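Long-range contact in disease resistance protein RRS1 (Arabidopsis thaliana, PDB 7P8K), which acts as a transcription factor that binds W-box DNA through its WRKY domain and confers resistance to fungal and bacterial pathogens: residues A[50-55]-A[72-77]. Numbering follows the deposited sequence.
With ZN (zinc ion), chain C.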
# COMPACT_ATOMS: atom_id res chain seq x y z
N CYS A 50 -11.69 4.36 8.73
CA CYS A 50 -11.54 5.11 7.45
C CYS A 50 -11.02 4.18 6.34
O CYS A 50 -10.13 3.34 6.62
CB CYS A 50 -10.62 6.31 7.64
SG CYS A 50 -10.78 7.54 6.32
N LYS A 51 -11.59 4.30 5.14
CA LYS A 51 -11.28 3.46 3.95
C LYS A 51 -10.27 4.17 3.05
O LYS A 51 -9.62 3.48 2.25
CB LYS A 51 -12.54 3.20 3.12
CG LYS A 51 -13.47 2.09 3.61
CD LYS A 51 -14.90 2.23 3.08
CE LYS A 51 -15.00 2.47 1.58
NZ LYS A 51 -16.40 2.75 1.17
N ALA A 52 -10.16 5.49 3.18
CA ALA A 52 -9.43 6.40 2.26
C ALA A 52 -7.98 5.93 2.10
O ALA A 52 -7.37 5.51 3.10
CB ALA A 52 -9.49 7.81 2.78
N THR A 53 -7.46 6.02 0.87
CA THR A 53 -6.06 5.74 0.50
C THR A 53 -5.63 6.70 -0.61
O THR A 53 -6.50 7.30 -1.25
CB THR A 53 -5.88 4.28 0.05
OG1 THR A 53 -6.89 4.03 -0.93
CG2 THR A 53 -6.00 3.29 1.19
N LYS A 54 -4.32 6.86 -0.81
CA LYS A 54 -3.76 7.68 -1.91
C LYS A 54 -2.46 7.04 -2.38
O LYS A 54 -1.75 6.44 -1.56
CB LYS A 54 -3.58 9.13 -1.48
CG LYS A 54 -2.41 9.44 -0.54
CD LYS A 54 -2.06 10.93 -0.51
CE LYS A 54 -0.95 11.27 0.46
NZ LYS A 54 -0.71 12.73 0.53
N GLN A 55 -2.16 7.17 -3.67
CA GLN A 55 -0.89 6.70 -4.27
C GLN A 55 -0.14 7.91 -4.81
O GLN A 55 -0.75 8.72 -5.54
CB GLN A 55 -1.18 5.67 -5.35
CG GLN A 55 -1.67 4.35 -4.78
CD GLN A 55 -1.97 3.35 -5.87
OE1 GLN A 55 -1.67 3.56 -7.04
NE2 GLN A 55 -2.58 2.25 -5.48
N SER A 72 -11.30 6.63 -2.48
CA SER A 72 -12.31 6.65 -1.38
C SER A 72 -12.22 7.94 -0.56
O SER A 72 -11.12 8.36 -0.23
CB SER A 72 -12.18 5.44 -0.49
OG SER A 72 -12.33 4.26 -1.25
N GLU A 73 -13.37 8.52 -0.22
CA GLU A 73 -13.47 9.71 0.65
C GLU A 73 -13.29 9.27 2.11
O GLU A 73 -13.47 8.06 2.39
CB GLU A 73 -14.81 10.41 0.41
CG GLU A 73 -14.71 11.92 0.39
CD GLU A 73 -15.62 12.58 -0.63
OE1 GLU A 73 -15.11 13.01 -1.69
OE2 GLU A 73 -16.84 12.64 -0.37
N HIS A 74 -12.93 10.20 3.00
CA HIS A 74 -12.74 9.94 4.45
C HIS A 74 -14.10 9.90 5.15
O HIS A 74 -14.99 10.63 4.70
CB HIS A 74 -11.84 11.00 5.10
CG HIS A 74 -10.44 10.98 4.61
ND1 HIS A 74 -9.42 10.36 5.30
CD2 HIS A 74 -9.87 11.52 3.51
CE1 HIS A 74 -8.29 10.50 4.64
NE2 HIS A 74 -8.54 11.21 3.54
N ASN A 75 -14.22 9.10 6.21
CA ASN A 75 -15.43 9.00 7.06
C ASN A 75 -15.22 9.82 8.34
O ASN A 75 -15.61 9.35 9.44
CB ASN A 75 -15.78 7.54 7.35
CG ASN A 75 -14.77 6.88 8.26
OD1 ASN A 75 -13.64 7.36 8.37
ND2 ASN A 75 -15.16 5.81 8.92
N HIS A 76 -14.66 11.03 8.19
CA HIS A 76 -14.38 11.98 9.30
C HIS A 76 -13.96 13.31 8.68
O HIS A 76 -13.59 13.36 7.51
CB HIS A 76 -13.32 11.41 10.25
CG HIS A 76 -12.08 10.96 9.54
ND1 HIS A 76 -11.10 11.85 9.15
CD2 HIS A 76 -11.68 9.74 9.14
CE1 HIS A 76 -10.14 11.19 8.53
NE2 HIS A 76 -10.47 9.89 8.52
N PRO A 77 -14.00 14.43 9.44
CA PRO A 77 -13.46 15.70 8.95
C PRO A 77 -11.93 15.65 9.04
O PRO A 77 -11.43 14.80 9.75
CB PRO A 77 -14.04 16.72 9.93
CG PRO A 77 -14.14 15.94 11.22
CD PRO A 77 -14.53 14.53 10.81
ZN ZN C . -9.47 9.38 6.77
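C50, H74 and H76 meet at a zinc ion that ties the segment 50-55, leading into strand 53-58, to the loop that follows strand 66-71. The C50 sulfur lies anti to its own backbone N (chi1 -162°), which carries it to the metal, with SG 2.3 Å from zinc. The two imidazoles bind through different nitrogens: H74 by ND1, the nitrogen bonded to CG, and H76 by the more distant NE2, 2.1 Å from zinc. The other nitrogen of H76, ND1, donates a nearly straight hydrogen bond to P77 O (3.0 Å, 171° at the hydrogen); the acceptor lies in the ring plane, which should help fix the ring's rotation. C42, at the end of strand 37-42, supplies the fourth ligand. This C2H2 zinc site is one of the defining features of the WRKY domain, a four-stranded antiparallel sheet, alongside the WRKYGQK sequence, and here it pins together the ends of neighbouring strands. Beside the metal, A52 turns its methyl over the H74 ring, CB standing 3.5 Å from the ring centroid and almost on the normal, a CH-pi contact; W20 also stacks on this imidazole. The same methyl approaches S72 O at 3.5 Å. Against the backbone of C50, chi1 of 69° sets the N75 amide between its own backbone N and carbonyl carbon, and OD1 comes 3.2 Å from C50 CA, while its ND2 is hydrogen-bonded to H48 O.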